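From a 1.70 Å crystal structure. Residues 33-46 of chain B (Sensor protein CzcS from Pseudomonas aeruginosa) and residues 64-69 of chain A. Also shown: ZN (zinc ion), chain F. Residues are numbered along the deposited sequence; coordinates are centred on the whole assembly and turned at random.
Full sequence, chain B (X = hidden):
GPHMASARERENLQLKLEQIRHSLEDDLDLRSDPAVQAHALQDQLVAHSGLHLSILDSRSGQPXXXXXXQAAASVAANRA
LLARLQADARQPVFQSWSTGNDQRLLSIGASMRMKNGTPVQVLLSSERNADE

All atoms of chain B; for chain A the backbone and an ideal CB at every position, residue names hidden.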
ATOM      1  N   ASP B  33      20.307   4.484 -10.384  1.00 37.58           N
ATOM      2  CA  ASP B  33      20.222   5.701  -9.584  1.00 42.86           C
ATOM      3  C   ASP B  33      19.467   5.465  -8.279  1.00 40.89           C
ATOM      4  O   ASP B  33      18.311   5.017  -8.313  1.00 42.28           O
ATOM      5  CB  ASP B  33      19.541   6.799 -10.391  1.00 44.74           C
ATOM      6  CG  ASP B  33      19.454   8.100  -9.629  1.00 45.38           C
ATOM      7  OD1 ASP B  33      20.497   8.545  -9.114  1.00 52.56           O
ATOM      8  OD2 ASP B  33      18.344   8.658  -9.513  1.00 50.77           O
ATOM      9  N   PRO B  34      20.060   5.766  -7.118  1.00 45.45           N
ATOM     10  CA  PRO B  34      19.404   5.431  -5.841  1.00 40.71           C
ATOM     11  C   PRO B  34      18.032   6.058  -5.645  1.00 36.84           C
ATOM     12  O   PRO B  34      17.155   5.418  -5.054  1.00 46.99           O
ATOM     13  CB  PRO B  34      20.409   5.934  -4.798  1.00 41.92           C
ATOM     14  CG  PRO B  34      21.725   5.864  -5.491  1.00 41.30           C
ATOM     15  CD  PRO B  34      21.444   6.236  -6.921  1.00 51.15           C
ATOM     16  N   ALA B  35      17.817   7.291  -6.105  1.00 43.10           N
ATOM     17  CA  ALA B  35      16.479   7.873  -6.027  1.00 41.06           C
ATOM     18  C   ALA B  35      15.483   7.081  -6.866  1.00 44.16           C
ATOM     19  O   ALA B  35      14.312   6.932  -6.492  1.00 40.15           O
ATOM     20  CB  ALA B  35      16.511   9.333  -6.479  1.00 48.84           C
ATOM     21  N   VAL B  36      15.932   6.563  -8.006  1.00 37.89           N
ATOM     22  CA  VAL B  36      15.040   5.793  -8.860  1.00 41.24           C
ATOM     23  C   VAL B  36      14.703   4.454  -8.217  1.00 36.91           C
ATOM     24  O   VAL B  36      13.626   3.892  -8.459  1.00 38.44           O
ATOM     25  CB  VAL B  36      15.690   5.647 -10.248  1.00 36.42           C
ATOM     26  CG1 VAL B  36      14.883   4.740 -11.161  1.00 45.97           C
ATOM     27  CG2 VAL B  36      15.859   7.023 -10.866  1.00 31.16           C
ATOM     28  N   GLN B  37      15.590   3.932  -7.365  1.00 42.92           N
ATOM     29  CA  GLN B  37      15.289   2.688  -6.660  1.00 41.55           C
ATOM     30  C   GLN B  37      14.200   2.898  -5.612  1.00 37.05           C
ATOM     31  O   GLN B  37      13.270   2.087  -5.505  1.00 33.60           O
ATOM     32  CB  GLN B  37      16.561   2.127  -6.019  1.00 32.70           C
ATOM     33  CG  GLN B  37      17.704   1.950  -7.015  1.00 32.49           C
ATOM     34  CD  GLN B  37      18.003   0.496  -7.347  1.00 33.27           C
ATOM     35  OE1 GLN B  37      18.074  -0.353  -6.462  1.00 46.92           O
ATOM     36  NE2 GLN B  37      18.204   0.209  -8.629  1.00 34.54           N
ATOM     37  N   ALA B  38      14.300   3.978  -4.825  1.00 33.71           N
ATOM     38  CA  ALA B  38      13.261   4.283  -3.846  1.00 34.96           C
ATOM     39  C   ALA B  38      11.885   4.338  -4.494  1.00 32.54           C
ATOM     40  O   ALA B  38      10.900   3.836  -3.937  1.00 25.62           O
ATOM     41  CB  ALA B  38      13.569   5.612  -3.152  1.00 40.03           C
ATOM     42  N   HIS B  39      11.802   4.948  -5.674  1.00 29.61           N
ATOM     43  CA  HIS B  39      10.517   5.105  -6.344  1.00 33.41           C
ATOM     44  C   HIS B  39       9.932   3.759  -6.760  1.00 27.77           C
ATOM     45  O   HIS B  39       8.718   3.540  -6.651  1.00 27.71           O
ATOM     46  CB  HIS B  39      10.685   6.017  -7.552  1.00 34.54           C
ATOM     47  CG  HIS B  39       9.403   6.310  -8.250  1.00 27.78           C
ATOM     48  ND1 HIS B  39       8.610   7.386  -7.919  1.00 37.94           N
ATOM     49  CD2 HIS B  39       8.753   5.651  -9.237  1.00 32.05           C
ATOM     50  CE1 HIS B  39       7.531   7.383  -8.679  1.00 28.51           C
ATOM     51  NE2 HIS B  39       7.596   6.345  -9.492  1.00 28.57           N
ATOM     52  N   ALA B  40      10.775   2.845  -7.244  1.00 31.88           N
ATOM     53  CA  ALA B  40      10.282   1.530  -7.643  1.00 24.09           C
ATOM     54  C   ALA B  40       9.748   0.749  -6.445  1.00 26.18           C
ATOM     55  O   ALA B  40       8.707   0.090  -6.536  1.00 24.54           O
ATOM     56  CB  ALA B  40      11.396   0.745  -8.339  1.00 25.94           C
ATOM     57  N   LEU B  41      10.455   0.800  -5.317  1.00 24.34           N
ATOM     58  CA  LEU B  41       9.990   0.083  -4.130  1.00 28.97           C
ATOM     59  C   LEU B  41       8.672   0.652  -3.622  1.00 23.85           C
ATOM     60  O   LEU B  41       7.769  -0.098  -3.225  1.00 25.15           O
ATOM     61  CB  LEU B  41      11.048   0.154  -3.038  1.00 31.64           C
ATOM     62  CG  LEU B  41      12.309  -0.609  -3.393  1.00 24.81           C
ATOM     63  CD1 LEU B  41      13.380  -0.387  -2.323  1.00 33.73           C
ATOM     64  CD2 LEU B  41      11.938  -2.066  -3.524  1.00 26.64           C
ATOM     65  N   GLN B  42       8.542   1.977  -3.635  1.00 20.60           N
ATOM     66  CA  GLN B  42       7.303   2.580  -3.160  1.00 28.82           C
ATOM     67  C   GLN B  42       6.132   2.209  -4.062  1.00 23.08           C
ATOM     68  O   GLN B  42       5.027   1.933  -3.576  1.00 26.12           O
ATOM     69  CB  GLN B  42       7.470   4.096  -3.054  1.00 27.08           C
ATOM     70  CG  GLN B  42       6.216   4.873  -2.601  1.00 41.50           C
ATOM     71  CD  GLN B  42       5.842   4.654  -1.133  1.00 39.80           C
ATOM     72  OE1 GLN B  42       5.895   3.536  -0.619  1.00 44.21           O
ATOM     73  NE2 GLN B  42       5.469   5.729  -0.457  1.00 35.17           N
ATOM     74  N   ASP B  43       6.354   2.165  -5.377  1.00 24.67           N
ATOM     75  CA  ASP B  43       5.272   1.764  -6.270  1.00 28.79           C
ATOM     76  C   ASP B  43       4.888   0.310  -6.040  1.00 23.17           C
ATOM     77  O   ASP B  43       3.703  -0.040  -6.096  1.00 22.12           O
ATOM     78  CB  ASP B  43       5.659   2.003  -7.733  1.00 21.99           C
ATOM     79  CG  ASP B  43       5.477   3.450  -8.153  1.00 26.14           C
ATOM     80  OD1 ASP B  43       5.326   4.325  -7.271  1.00 26.06           O
ATOM     81  OD2 ASP B  43       5.487   3.714  -9.373  1.00 34.34           O
ATOM     82  N   GLN B  44       5.867  -0.546  -5.744  1.00 23.08           N
ATOM     83  CA  GLN B  44       5.573  -1.958  -5.554  1.00 21.18           C
ATOM     84  C   GLN B  44       4.886  -2.226  -4.215  1.00 19.12           C
ATOM     85  O   GLN B  44       4.089  -3.168  -4.115  1.00 24.15           O
ATOM     86  CB  GLN B  44       6.853  -2.790  -5.659  1.00 25.89           C
ATOM     87  CG  GLN B  44       6.622  -4.298  -5.519  1.00 23.16           C
ATOM     88  CD  GLN B  44       6.037  -4.943  -6.776  1.00 32.96           C
ATOM     89  OE1 GLN B  44       5.151  -4.388  -7.431  1.00 32.07           O
ATOM     90  NE2 GLN B  44       6.534  -6.126  -7.113  1.00 33.94           N
ATOM     91  N   LEU B  45       5.188  -1.434  -3.178  1.00 21.94           N
ATOM     92  CA  LEU B  45       4.503  -1.623  -1.901  1.00 18.47           C
ATOM     93  C   LEU B  45       2.993  -1.432  -2.060  1.00 19.17           C
ATOM     94  O   LEU B  45       2.199  -2.205  -1.513  1.00 23.51           O
ATOM     95  CB  LEU B  45       5.075  -0.669  -0.855  1.00 22.74           C
ATOM     96  CG  LEU B  45       4.638  -0.919   0.592  1.00 23.78           C
ATOM     97  CD1 LEU B  45       4.966  -2.329   1.017  1.00 20.82           C
ATOM     98  CD2 LEU B  45       5.242   0.088   1.554  1.00 20.47           C
ATOM     99  N   VAL B  46       2.591  -0.428  -2.837  1.00 22.79           N
ATOM    100  CA  VAL B  46       1.178  -0.163  -3.104  1.00 26.36           C
ATOM    101  C   VAL B  46       0.555  -1.296  -3.901  1.00 24.32           C
ATOM    102  O   VAL B  46      -0.610  -1.661  -3.695  1.00 24.19           O
ATOM    103  CB  VAL B  46       1.054   1.178  -3.846  1.00 30.68           C
ATOM    104  CG1 VAL B  46      -0.410   1.564  -4.039  1.00 30.64           C
ATOM    105  CG2 VAL B  46       1.854   2.238  -3.094  1.00 28.68           C
TER
ATOM    106  N   UNK A  64      18.367   3.998   4.832  1.00 20.91           N
ATOM    107  CA  UNK A  64      18.460   4.565   3.493  1.00 20.97           C
ATOM    108  C   UNK A  64      17.116   5.085   3.005  1.00 28.14           C
ATOM    109  O   UNK A  64      17.046   6.167   2.422  1.00 33.97           O
ATOM    110  CB  UNK A  64      19.000   3.520   2.514  1.00 20.97           C
ATOM    111  N   UNK A  65      16.050   4.306   3.208  1.00 23.98           N
ATOM    112  CA  UNK A  65      14.705   4.674   2.787  1.00 23.70           C
ATOM    113  C   UNK A  65      13.703   4.022   3.725  1.00 21.62           C
ATOM    114  O   UNK A  65      13.976   2.977   4.332  1.00 27.04           O
ATOM    115  CB  UNK A  65      14.446   4.261   1.337  1.00 23.70           C
ATOM    116  N   UNK A  66      12.538   4.647   3.825  1.00 23.95           N
ATOM    117  CA  UNK A  66      11.494   4.243   4.757  1.00 22.14           C
ATOM    118  C   UNK A  66      10.166   4.641   4.127  1.00 26.22           C
ATOM    119  O   UNK A  66       9.997   5.800   3.741  1.00 31.84           O
ATOM    120  CB  UNK A  66      11.680   4.881   6.135  1.00 22.14           C
ATOM    121  N   UNK A  67       9.257   3.679   3.957  1.00 23.37           N
ATOM    122  CA  UNK A  67       7.981   3.935   3.292  1.00 22.04           C
ATOM    123  C   UNK A  67       6.838   3.295   4.067  1.00 25.77           C
ATOM    124  O   UNK A  67       7.007   2.265   4.720  1.00 20.16           O
ATOM    125  CB  UNK A  67       8.006   3.410   1.855  1.00 22.04           C
ATOM    126  N   UNK A  68       5.656   3.904   3.968  1.00 23.23           N
ATOM    127  CA  UNK A  68       4.442   3.228   4.391  1.00 23.06           C
ATOM    128  C   UNK A  68       3.834   3.701   5.696  1.00 21.06           C
ATOM    129  O   UNK A  68       3.940   4.878   6.043  1.00 18.73           O
ATOM    130  CB  UNK A  68       4.728   1.729   4.506  1.00 23.06           C
ATOM    131  N   UNK A  69       3.211   2.769   6.421  1.00 16.87           N
ATOM    132  CA  UNK A  69       2.350   3.059   7.561  1.00 21.20           C
ATOM    133  C   UNK A  69       3.218   3.163   8.812  1.00 20.28           C
ATOM    134  O   UNK A  69       3.793   2.163   9.262  1.00 18.31           O
ATOM    135  CB  UNK A  69       1.272   1.986   7.728  1.00 21.20           C
TER
HETATM  136 ZN    ZN F 201       5.806   5.738  -9.902  1.00 27.04          ZN

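The strand of chain A runs nearly along helix 34-46 of chain B, with 23° between their N-to-C directions and a closest axis approach of 9.0 Å, and the extended backbone turns the CA-to-CB bonds of 65 and 67 toward the helix.

At position 64 no atom of the helix stretch lies within 5.5 Å of the ideal CB. This stretch imposes no demand, and many side chains would fit. The deposited residue is Leu A64, which makes no contact with the helix.

At position 65 CA-to-CB points toward the helix, and the ideal CB lies 4.8 Å from Ala B38 CB. The small Ala side chain leaves room, with Leu B41 and the CB of Gln B37 nearby and no charged group among them. An apolar chain long enough to cross the gap would suit: Met, Leu or Ile. It is Met A65. Its SD packs 3.5 Å from Ala B38 CB and 4.3 Å from Leu B41 CD1.

Position 66 alternates out of reach, again with nothing within 5.5 Å of the ideal CB; this stretch sets no limit, and many side chains would do. Ser A66 is found, its OG hydrogen-bonded elsewhere in the structure.

Position 67 points toward the helix again. Its ideal CB is 3.3 Å from Gln B42 OE1, which is tight, and 4.3 Å from Leu B45 CD2. Ala B38 and Leu B41 add apolar surface farther back along the helix, favouring a large apolar or aromatic group; a donor able to reach OE1 is also conceivable. The residue is Phe A67, with 100 Å² covered, the most of any residue here. Its CE1 lies 4.2 Å from Leu B41 CB and its CE2 4.1 Å from Ala B38 CB; Gln B42 N sits over one ring face. The CB lies 3.2 Å from Gln B42 OE1, but supplies no hydrogen bond, and that oxygen has no partner in the model.

At position 68 phi/psi of 106/-147 would jam a CB against the preceding carbonyl O, which by itself calls for glycine. Independently, the ideal CB would come within 3.4 Å of Leu B45 CD2. Gly A68 satisfies both limits, its CA lying 4.3 Å from Leu B45 CD2.

Position 69, beyond the strand, has nothing of the helix within 5.5 Å of its ideal CB, so this stretch leaves the choice open. Asp A69 has its end leading away, and both carboxylate oxygens are hydrogen-bonded outside the two stretches.

Chain A 64-69: LMSFGD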
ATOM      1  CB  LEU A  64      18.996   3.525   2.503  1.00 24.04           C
ATOM      2  CG  LEU A  64      20.453   3.083   2.695  1.00 25.79           C
ATOM      3  CD1 LEU A  64      20.804   1.889   1.810  1.00 29.54           C
ATOM      4  CD2 LEU A  64      21.410   4.249   2.448  1.00 30.92           C
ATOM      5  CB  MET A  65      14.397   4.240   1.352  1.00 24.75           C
ATOM      6  CG  MET A  65      15.599   4.017   0.472  1.00 37.27           C
ATOM      7  SD  MET A  65      15.127   3.308  -1.094  1.00 43.72           S
ATOM      8  CE  MET A  65      16.706   2.758  -1.740  1.00 43.87           C
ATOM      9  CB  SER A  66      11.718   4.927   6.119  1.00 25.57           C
ATOM     10  OG  SER A  66      10.536   5.056   6.877  1.00 31.08           O
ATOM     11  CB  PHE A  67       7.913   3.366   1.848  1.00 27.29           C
ATOM     12  CG  PHE A  67       9.216   3.380   1.088  1.00 38.62           C
ATOM     13  CD1 PHE A  67      10.134   2.340   1.225  1.00 31.16           C
ATOM     14  CD2 PHE A  67       9.486   4.383   0.165  1.00 42.78           C
ATOM     15  CE1 PHE A  67      11.317   2.335   0.502  1.00 32.49           C
ATOM     16  CE2 PHE A  67      10.670   4.383  -0.559  1.00 40.05           C
ATOM     17  CZ  PHE A  67      11.584   3.354  -0.389  1.00 30.42           C
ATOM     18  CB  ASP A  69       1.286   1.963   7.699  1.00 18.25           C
ATOM     19  CG  ASP A  69       0.092   2.383   8.533  1.00 20.54           C
ATOM     20  OD1 ASP A  69       0.245   3.256   9.411  1.00 22.04           O
ATOM     21  OD2 ASP A  69      -1.013   1.822   8.303  1.00 17.26           O
TER
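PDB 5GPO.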